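Local coordinates for oligopeptide-binding protein AppA (PDB 1XOC) that captures oligopeptides outside the cell as the binding-protein component of an oligopeptide permease in Bacillus subtilis, which can replace the OPP system in sporulation and genetic competence, at residues S316-F328 and Y466-E479. Residues are numbered along the deposited sequence; the frame is centred on the assembly and turned at random.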
ATOM      1  N   SER A 316      -7.000  10.516  -8.040  1.00 28.37           N
ATOM      2  CA  SER A 316      -6.537   9.947  -9.281  1.00 28.95           C
ATOM      3  C   SER A 316      -7.168  10.653 -10.471  1.00 28.69           C
ATOM      4  O   SER A 316      -8.382  10.920 -10.493  1.00 28.63           O
ATOM      5  CB  SER A 316      -6.900   8.481  -9.366  1.00 30.04           C
ATOM      6  OG  SER A 316      -6.532   7.983 -10.639  1.00 29.76           O
ATOM      7  N   TRP A 317      -6.367  10.871 -11.510  1.00 29.48           N
ATOM      8  CA  TRP A 317      -6.900  11.380 -12.769  1.00 29.01           C
ATOM      9  C   TRP A 317      -7.894  10.399 -13.381  1.00 29.11           C
ATOM     10  O   TRP A 317      -8.676  10.776 -14.249  1.00 28.45           O
ATOM     11  CB  TRP A 317      -5.790  11.697 -13.783  1.00 28.81           C
ATOM     12  CG  TRP A 317      -4.872  10.564 -14.114  1.00 28.34           C
ATOM     13  CD1 TRP A 317      -3.655  10.335 -13.562  1.00 29.78           C
ATOM     14  CD2 TRP A 317      -5.068   9.521 -15.085  1.00 28.14           C
ATOM     15  NE1 TRP A 317      -3.095   9.217 -14.091  1.00 31.68           N
ATOM     16  CE2 TRP A 317      -3.921   8.713 -15.058  1.00 29.47           C
ATOM     17  CE3 TRP A 317      -6.075   9.213 -15.985  1.00 29.23           C
ATOM     18  CZ2 TRP A 317      -3.770   7.587 -15.874  1.00 29.31           C
ATOM     19  CZ3 TRP A 317      -5.918   8.108 -16.826  1.00 30.14           C
ATOM     20  CH2 TRP A 317      -4.774   7.310 -16.761  1.00 30.91           C
ATOM     21  N   ASN A 318      -7.869   9.145 -12.951  1.00 29.24           N
ATOM     22  CA  ASN A 318      -8.768   8.144 -13.509  1.00 29.50           C
ATOM     23  C   ASN A 318     -10.063   7.994 -12.724  1.00 30.09           C
ATOM     24  O   ASN A 318     -10.907   7.166 -13.070  1.00 31.56           O
ATOM     25  CB  ASN A 318      -8.058   6.796 -13.554  1.00 30.25           C
ATOM     26  CG  ASN A 318      -8.638   5.858 -14.593  1.00 30.34           C
ATOM     27  OD1 ASN A 318      -9.067   6.276 -15.667  1.00 33.54           O
ATOM     28  ND2 ASN A 318      -8.659   4.573 -14.270  1.00 34.39           N
ATOM     29  N   TYR A 319     -10.208   8.750 -11.642  1.00 30.19           N
ATOM     30  CA  TYR A 319     -11.379   8.619 -10.804  1.00 30.44           C
ATOM     31  C   TYR A 319     -12.552   9.107 -11.630  1.00 30.67           C
ATOM     32  O   TYR A 319     -12.480  10.195 -12.215  1.00 30.83           O
ATOM     33  CB  TYR A 319     -11.221   9.422  -9.525  1.00 31.55           C
ATOM     34  CG  TYR A 319     -12.331   9.193  -8.503  1.00 30.41           C
ATOM     35  CD1 TYR A 319     -13.462  10.013  -8.482  1.00 32.83           C
ATOM     36  CD2 TYR A 319     -12.264   8.156  -7.580  1.00 30.30           C
ATOM     37  CE1 TYR A 319     -14.472   9.804  -7.549  1.00 33.37           C
ATOM     38  CE2 TYR A 319     -13.254   7.964  -6.647  1.00 32.07           C
ATOM     39  CZ  TYR A 319     -14.349   8.781  -6.632  1.00 34.00           C
ATOM     40  OH  TYR A 319     -15.346   8.563  -5.687  1.00 34.68           O
ATOM     41  N   PRO A 320     -13.618   8.296 -11.718  1.00 29.82           N
ATOM     42  CA  PRO A 320     -14.723   8.598 -12.614  1.00 30.35           C
ATOM     43  C   PRO A 320     -15.620   9.680 -12.042  1.00 30.40           C
ATOM     44  O   PRO A 320     -16.326   9.441 -11.072  1.00 31.54           O
ATOM     45  CB  PRO A 320     -15.445   7.260 -12.721  1.00 29.64           C
ATOM     46  CG  PRO A 320     -15.193   6.609 -11.443  1.00 29.51           C
ATOM     47  CD  PRO A 320     -13.835   7.037 -10.995  1.00 29.40           C
ATOM     48  N   LYS A 321     -15.582  10.854 -12.651  1.00 31.84           N
ATOM     49  CA  LYS A 321     -16.296  12.022 -12.159  1.00 32.16           C
ATOM     50  C   LYS A 321     -17.825  11.904 -12.283  1.00 32.78           C
ATOM     51  O   LYS A 321     -18.565  12.401 -11.429  1.00 32.60           O
ATOM     52  CB  LYS A 321     -15.804  13.249 -12.927  1.00 32.49           C
ATOM     53  CG  LYS A 321     -16.139  14.581 -12.278  1.00 32.85           C
ATOM     54  CD  LYS A 321     -14.991  15.575 -12.422  1.00 32.69           C
ATOM     55  CE  LYS A 321     -13.764  15.169 -11.601  1.00 33.03           C
ATOM     56  NZ  LYS A 321     -12.772  16.284 -11.544  1.00 33.41           N
ATOM     57  N   ASP A 322     -18.285  11.224 -13.331  1.00 33.19           N
ATOM     58  CA  ASP A 322     -19.698  11.249 -13.728  1.00 33.40           C
ATOM     59  C   ASP A 322     -20.289   9.850 -13.935  1.00 33.48           C
ATOM     60  O   ASP A 322     -21.069   9.629 -14.867  1.00 34.03           O
ATOM     61  CB  ASP A 322     -19.845  12.082 -15.015  1.00 33.76           C
ATOM     62  CG  ASP A 322     -18.850  11.667 -16.108  1.00 34.75           C
ATOM     63  OD1 ASP A 322     -19.095  11.975 -17.295  1.00 35.26           O
ATOM     64  OD2 ASP A 322     -17.822  11.030 -15.767  1.00 36.47           O
ATOM     65  N   ILE A 323     -19.930   8.921 -13.054  1.00 33.21           N
ATOM     66  CA  ILE A 323     -20.369   7.528 -13.137  1.00 32.88           C
ATOM     67  C   ILE A 323     -21.424   7.237 -12.054  1.00 32.89           C
ATOM     68  O   ILE A 323     -21.280   7.653 -10.898  1.00 32.45           O
ATOM     69  CB  ILE A 323     -19.144   6.577 -12.979  1.00 32.66           C
ATOM     70  CG1 ILE A 323     -19.418   5.200 -13.558  1.00 32.50           C
ATOM     71  CG2 ILE A 323     -18.708   6.436 -11.504  1.00 32.43           C
ATOM     72  CD1 ILE A 323     -18.314   4.204 -13.231  1.00 32.36           C
ATOM     73  N   ASP A 324     -22.489   6.536 -12.422  1.00 32.55           N
ATOM     74  CA  ASP A 324     -23.445   6.068 -11.424  1.00 32.58           C
ATOM     75  C   ASP A 324     -23.215   4.582 -11.193  1.00 31.63           C
ATOM     76  O   ASP A 324     -23.649   3.745 -11.952  1.00 32.04           O
ATOM     77  CB  ASP A 324     -24.896   6.354 -11.855  1.00 33.38           C
ATOM     78  CG  ASP A 324     -25.397   7.757 -11.413  1.00 35.50           C
ATOM     79  OD1 ASP A 324     -24.851   8.317 -10.428  1.00 39.02           O
ATOM     80  OD2 ASP A 324     -26.353   8.288 -12.038  1.00 37.45           O
ATOM     81  N   VAL A 325     -22.505   4.268 -10.133  1.00 31.18           N
ATOM     82  CA  VAL A 325     -22.175   2.902  -9.791  1.00 30.74           C
ATOM     83  C   VAL A 325     -23.212   2.442  -8.752  1.00 30.03           C
ATOM     84  O   VAL A 325     -23.772   3.280  -8.057  1.00 29.79           O
ATOM     85  CB  VAL A 325     -20.704   2.877  -9.265  1.00 30.99           C
ATOM     86  CG1 VAL A 325     -20.571   2.174  -7.957  1.00 31.45           C
ATOM     87  CG2 VAL A 325     -19.775   2.331 -10.329  1.00 30.85           C
ATOM     88  N   PRO A 326     -23.502   1.125  -8.669  1.00 29.34           N
ATOM     89  CA  PRO A 326     -24.366   0.700  -7.569  1.00 29.44           C
ATOM     90  C   PRO A 326     -23.690   0.963  -6.229  1.00 29.02           C
ATOM     91  O   PRO A 326     -22.534   0.608  -6.043  1.00 28.49           O
ATOM     92  CB  PRO A 326     -24.536  -0.811  -7.785  1.00 28.98           C
ATOM     93  CG  PRO A 326     -23.475  -1.212  -8.661  1.00 29.96           C
ATOM     94  CD  PRO A 326     -23.106  -0.012  -9.514  1.00 29.85           C
ATOM     95  N   LYS A 327     -24.428   1.571  -5.310  1.00 29.28           N
ATOM     96  CA  LYS A 327     -23.877   1.987  -4.025  1.00 29.39           C
ATOM     97  C   LYS A 327     -24.200   1.059  -2.865  1.00 29.53           C
ATOM     98  O   LYS A 327     -23.458   1.068  -1.887  1.00 28.75           O
ATOM     99  CB  LYS A 327     -24.370   3.384  -3.691  1.00 30.03           C
ATOM    100  CG  LYS A 327     -23.781   4.444  -4.583  1.00 30.29           C
ATOM    101  CD  LYS A 327     -24.327   5.778  -4.179  1.00 31.45           C
ATOM    102  CE  LYS A 327     -23.556   6.912  -4.791  1.00 33.29           C
ATOM    103  NZ  LYS A 327     -23.881   8.155  -4.032  1.00 36.55           N
ATOM    104  N   PHE A 328     -25.289   0.283  -2.965  1.00 28.62           N
ATOM    105  CA  PHE A 328     -25.719  -0.609  -1.874  1.00 29.34           C
ATOM    106  C   PHE A 328     -25.844   0.165  -0.554  1.00 29.63           C
ATOM    107  O   PHE A 328     -25.320  -0.240   0.491  1.00 30.58           O
ATOM    108  CB  PHE A 328     -24.783  -1.810  -1.744  1.00 28.39           C
ATOM    109  CG  PHE A 328     -24.662  -2.604  -3.016  1.00 28.60           C
ATOM    110  CD1 PHE A 328     -23.574  -2.427  -3.860  1.00 28.12           C
ATOM    111  CD2 PHE A 328     -25.681  -3.461  -3.412  1.00 29.35           C
ATOM    112  CE1 PHE A 328     -23.482  -3.140  -5.041  1.00 27.52           C
ATOM    113  CE2 PHE A 328     -25.589  -4.167  -4.591  1.00 27.89           C
ATOM    114  CZ  PHE A 328     -24.490  -4.000  -5.399  1.00 28.63           C
ATOM    115  N   TYR A 466      -8.591   5.482 -22.004  1.00 29.12           N
ATOM    116  CA  TYR A 466      -8.331   4.628 -20.845  1.00 29.13           C
ATOM    117  C   TYR A 466      -9.381   4.832 -19.747  1.00 29.01           C
ATOM    118  O   TYR A 466      -9.985   3.877 -19.274  1.00 29.31           O
ATOM    119  CB  TYR A 466      -6.945   4.937 -20.290  1.00 28.06           C
ATOM    120  CG  TYR A 466      -6.457   4.013 -19.198  1.00 27.92           C
ATOM    121  CD1 TYR A 466      -5.887   2.787 -19.506  1.00 27.07           C
ATOM    122  CD2 TYR A 466      -6.504   4.396 -17.866  1.00 26.41           C
ATOM    123  CE1 TYR A 466      -5.395   1.945 -18.508  1.00 28.43           C
ATOM    124  CE2 TYR A 466      -6.027   3.554 -16.867  1.00 25.33           C
ATOM    125  CZ  TYR A 466      -5.479   2.340 -17.195  1.00 27.57           C
ATOM    126  OH  TYR A 466      -4.979   1.495 -16.225  1.00 28.54           O
ATOM    127  N   SER A 467      -9.583   6.080 -19.344  1.00 29.00           N
ATOM    128  CA  SER A 467     -10.554   6.410 -18.313  1.00 28.95           C
ATOM    129  C   SER A 467     -11.970   6.015 -18.742  1.00 29.01           C
ATOM    130  O   SER A 467     -12.789   5.619 -17.925  1.00 27.15           O
ATOM    131  CB  SER A 467     -10.493   7.915 -17.998  1.00 29.04           C
ATOM    132  OG  SER A 467      -9.216   8.282 -17.504  1.00 28.94           O
ATOM    133  N   LYS A 468     -12.271   6.125 -20.033  1.00 28.65           N
ATOM    134  CA  LYS A 468     -13.620   5.813 -20.499  1.00 29.88           C
ATOM    135  C   LYS A 468     -13.889   4.322 -20.393  1.00 29.97           C
ATOM    136  O   LYS A 468     -14.939   3.915 -19.916  1.00 30.27           O
ATOM    137  CB  LYS A 468     -13.818   6.287 -21.938  1.00 29.72           C
ATOM    138  CG  LYS A 468     -15.277   6.288 -22.427  1.00 30.59           C
ATOM    139  CD  LYS A 468     -16.026   7.531 -21.938  1.00 31.93           C
ATOM    140  CE  LYS A 468     -17.542   7.325 -21.855  1.00 32.48           C
ATOM    141  NZ  LYS A 468     -18.119   7.967 -20.619  1.00 33.20           N
ATOM    142  N   GLU A 469     -12.930   3.510 -20.821  1.00 30.67           N
ATOM    143  CA  GLU A 469     -13.057   2.058 -20.714  1.00 31.60           C
ATOM    144  C   GLU A 469     -13.036   1.602 -19.257  1.00 31.90           C
ATOM    145  O   GLU A 469     -13.658   0.593 -18.905  1.00 32.89           O
ATOM    146  CB  GLU A 469     -11.953   1.356 -21.508  1.00 32.21           C
ATOM    147  CG  GLU A 469     -12.277   1.270 -23.006  1.00 35.46           C
ATOM    148  CD  GLU A 469     -13.284   0.167 -23.337  1.00 38.82           C
ATOM    149  OE1 GLU A 469     -13.171  -0.930 -22.732  1.00 41.74           O
ATOM    150  OE2 GLU A 469     -14.162   0.386 -24.207  1.00 41.67           O
ATOM    151  N   TYR A 470     -12.328   2.343 -18.404  1.00 31.82           N
ATOM    152  CA  TYR A 470     -12.308   2.025 -16.976  1.00 31.51           C
ATOM    153  C   TYR A 470     -13.645   2.246 -16.283  1.00 31.73           C
ATOM    154  O   TYR A 470     -13.899   1.633 -15.258  1.00 32.05           O
ATOM    155  CB  TYR A 470     -11.147   2.718 -16.229  1.00 31.16           C
ATOM    156  CG  TYR A 470     -10.145   1.690 -15.768  1.00 31.39           C
ATOM    157  CD1 TYR A 470      -9.058   1.338 -16.552  1.00 30.76           C
ATOM    158  CD2 TYR A 470     -10.336   1.007 -14.577  1.00 31.04           C
ATOM    159  CE1 TYR A 470      -8.164   0.344 -16.150  1.00 31.03           C
ATOM    160  CE2 TYR A 470      -9.457   0.020 -14.172  1.00 30.69           C
ATOM    161  CZ  TYR A 470      -8.362  -0.311 -14.952  1.00 32.07           C
ATOM    162  OH  TYR A 470      -7.464  -1.310 -14.549  1.00 32.60           O
ATOM    163  N   GLU A 471     -14.522   3.079 -16.829  1.00 31.71           N
ATOM    164  CA  GLU A 471     -15.876   3.184 -16.261  1.00 32.78           C
ATOM    165  C   GLU A 471     -16.566   1.802 -16.175  1.00 32.36           C
ATOM    166  O   GLU A 471     -17.222   1.481 -15.186  1.00 32.38           O
ATOM    167  CB  GLU A 471     -16.740   4.142 -17.082  1.00 32.75           C
ATOM    168  CG  GLU A 471     -16.330   5.603 -16.974  1.00 34.75           C
ATOM    169  CD  GLU A 471     -17.085   6.524 -17.944  1.00 35.84           C
ATOM    170  OE1 GLU A 471     -17.988   6.053 -18.690  1.00 39.59           O
ATOM    171  OE2 GLU A 471     -16.764   7.738 -17.970  1.00 39.91           O
ATOM    172  N   GLN A 472     -16.402   0.989 -17.215  1.00 32.17           N
ATOM    173  CA  GLN A 472     -16.963  -0.356 -17.230  1.00 32.31           C
ATOM    174  C   GLN A 472     -16.353  -1.261 -16.175  1.00 31.79           C
ATOM    175  O   GLN A 472     -17.039  -2.096 -15.616  1.00 31.96           O
ATOM    176  CB  GLN A 472     -16.748  -1.016 -18.586  1.00 32.31           C
ATOM    177  CG  GLN A 472     -17.445  -0.341 -19.719  1.00 33.40           C
ATOM    178  CD  GLN A 472     -17.243  -1.092 -21.013  1.00 34.17           C
ATOM    179  OE1 GLN A 472     -17.570  -2.279 -21.107  1.00 37.81           O
ATOM    180  NE2 GLN A 472     -16.700  -0.412 -22.022  1.00 37.02           N
ATOM    181  N   ILE A 473     -15.056  -1.126 -15.936  1.00 31.33           N
ATOM    182  CA  ILE A 473     -14.370  -1.954 -14.936  1.00 31.86           C
ATOM    183  C   ILE A 473     -14.877  -1.592 -13.540  1.00 31.92           C
ATOM    184  O   ILE A 473     -15.213  -2.466 -12.747  1.00 32.30           O
ATOM    185  CB  ILE A 473     -12.841  -1.797 -15.038  1.00 31.52           C
ATOM    186  CG1 ILE A 473     -12.335  -2.440 -16.320  1.00 31.01           C
ATOM    187  CG2 ILE A 473     -12.147  -2.457 -13.854  1.00 32.07           C
ATOM    188  CD1 ILE A 473     -10.918  -2.004 -16.751  1.00 31.69           C
ATOM    189  N   TYR A 474     -14.943  -0.301 -13.248  1.00 31.78           N
ATOM    190  CA  TYR A 474     -15.531   0.167 -11.997  1.00 31.44           C
ATOM    191  C   TYR A 474     -16.954  -0.339 -11.780  1.00 31.69           C
ATOM    192  O   TYR A 474     -17.296  -0.756 -10.680  1.00 32.15           O
ATOM    193  CB  TYR A 474     -15.522   1.688 -11.970  1.00 31.69           C
ATOM    194  CG  TYR A 474     -14.151   2.300 -11.896  1.00 30.61           C
ATOM    195  CD1 TYR A 474     -13.874   3.477 -12.565  1.00 33.45           C
ATOM    196  CD2 TYR A 474     -13.138   1.737 -11.111  1.00 33.51           C
ATOM    197  CE1 TYR A 474     -12.636   4.057 -12.487  1.00 33.07           C
ATOM    198  CE2 TYR A 474     -11.894   2.312 -11.034  1.00 32.87           C
ATOM    199  CZ  TYR A 474     -11.663   3.478 -11.705  1.00 33.19           C
ATOM    200  OH  TYR A 474     -10.445   4.057 -11.646  1.00 33.66           O
ATOM    201  N   GLN A 475     -17.790  -0.298 -12.817  1.00 31.40           N
ATOM    202  CA  GLN A 475     -19.138  -0.851 -12.710  1.00 31.43           C
ATOM    203  C   GLN A 475     -19.131  -2.307 -12.277  1.00 31.33           C
ATOM    204  O   GLN A 475     -19.908  -2.698 -11.424  1.00 31.93           O
ATOM    205  CB  GLN A 475     -19.899  -0.738 -14.036  1.00 31.59           C
ATOM    206  CG  GLN A 475     -20.397   0.653 -14.345  1.00 32.72           C
ATOM    207  CD  GLN A 475     -21.535   1.113 -13.458  1.00 33.51           C
ATOM    208  OE1 GLN A 475     -21.872   2.296 -13.454  1.00 34.13           O
ATOM    209  NE2 GLN A 475     -22.137   0.191 -12.707  1.00 33.85           N
ATOM    210  N   LYS A 476     -18.291  -3.116 -12.906  1.00 31.05           N
ATOM    211  CA  LYS A 476     -18.258  -4.546 -12.606  1.00 31.34           C
ATOM    212  C   LYS A 476     -17.753  -4.806 -11.188  1.00 30.71           C
ATOM    213  O   LYS A 476     -18.325  -5.616 -10.471  1.00 30.21           O
ATOM    214  CB  LYS A 476     -17.422  -5.312 -13.629  1.00 31.16           C
ATOM    215  CG  LYS A 476     -18.085  -5.365 -15.004  1.00 32.39           C
ATOM    216  CD  LYS A 476     -17.557  -6.504 -15.870  1.00 33.09           C
ATOM    217  CE  LYS A 476     -18.354  -6.640 -17.164  1.00 32.47           C
ATOM    218  NZ  LYS A 476     -19.764  -7.105 -16.960  1.00 33.82           N
ATOM    219  N   ILE A 477     -16.697  -4.116 -10.781  1.00 31.19           N
ATOM    220  CA  ILE A 477     -16.181  -4.293  -9.418  1.00 31.21           C
ATOM    221  C   ILE A 477     -17.219  -3.839  -8.391  1.00 31.40           C
ATOM    222  O   ILE A 477     -17.479  -4.525  -7.399  1.00 31.14           O
ATOM    223  CB  ILE A 477     -14.830  -3.567  -9.232  1.00 31.02           C
ATOM    224  CG1 ILE A 477     -13.793  -4.232 -10.130  1.00 31.81           C
ATOM    225  CG2 ILE A 477     -14.364  -3.609  -7.760  1.00 31.93           C
ATOM    226  CD1 ILE A 477     -12.538  -3.457 -10.335  1.00 32.06           C
ATOM    227  N   ALA A 478     -17.822  -2.683  -8.625  1.00 31.79           N
ATOM    228  CA  ALA A 478     -18.890  -2.201  -7.746  1.00 32.05           C
ATOM    229  C   ALA A 478     -20.054  -3.188  -7.660  1.00 32.57           C
ATOM    230  O   ALA A 478     -20.494  -3.537  -6.573  1.00 32.80           O
ATOM    231  CB  ALA A 478     -19.374  -0.839  -8.191  1.00 32.82           C
ATOM    232  N   GLU A 479     -20.540  -3.665  -8.796  1.00 32.43           N
ATOM    233  CA  GLU A 479     -21.637  -4.637  -8.790  1.00 32.18           C
ATOM    234  C   GLU A 479     -21.270  -5.897  -7.996  1.00 32.18           C
ATOM    235  O   GLU A 479     -22.084  -6.430  -7.249  1.00 33.20           O
ATOM    236  CB  GLU A 479     -22.046  -5.005 -10.225  1.00 32.97           C
ATOM    237  CG  GLU A 479     -22.976  -6.237 -10.348  1.00 34.93           C
ATOM    238  CD  GLU A 479     -24.390  -6.035  -9.775  1.00 39.55           C
ATOM    239  OE1 GLU A 479     -24.728  -4.894  -9.377  1.00 42.52           O
ATOM    240  OE2 GLU A 479     -25.174  -7.022  -9.741  1.00 42.30           O
TER
HETATM  241  O   HOH W   1     -12.602   6.475 -15.216  1.00 33.45           O
HETATM  242  O   HOH W   2     -18.941   8.977 -18.273  1.00 59.04           O
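Y466 meets W317 at the N-terminal end of the contact, where W317 CH2 lies 3.6 Å from Y466 CD2 and the two rings meet obliquely, planes at 46°. S467 OG, which also hydrogen-bonds R463 O, lies near the plane of the indole at its edge and 2.7 Å from N318 OD1. The loop opens with a type I turn, S316-Y319, in which S316 OG accepts from N318 N, an ST turn. The N318 side chain, with CG anti to the backbone N (chi1 -156°), reaches across to the helix, where ND2 comes within 3.6 Å of Y470 CG, amide and ring planes 77° apart. A water donates to both N318 O and S467 O, joining the backbones. Further on, K468 NZ forms a salt bridge with E471 OE1, and a second water donates to E471 OE2 and, weakly, to D322 OD1, mediating between two carboxylates. I323 CD1 rests 3.5 Å from E471 O and also touches Y474 CB. Y474 turns a ring edge to N318 O, its OH bonding weakly to that oxygen, while P320 CD packs 3.5 Å from Y474 CE1. A serine here would probably take away the ring surface against which P320 packs and deprive N318 O of its weak hydroxyl partner. At A478 the fit is tight, CB standing 3.3 Å from V325 CG1, and F328 brings its ring edge to A478 O. E479 borders P326 and F328 while its carboxylate pairs with K281. In this family 5 solute-binding protein the contact is structural packing: helix 463-480 lies between the irregular 316-328 loop and helix 448-457, with helix 281-289 beside F328 and strand 483-496 against I477.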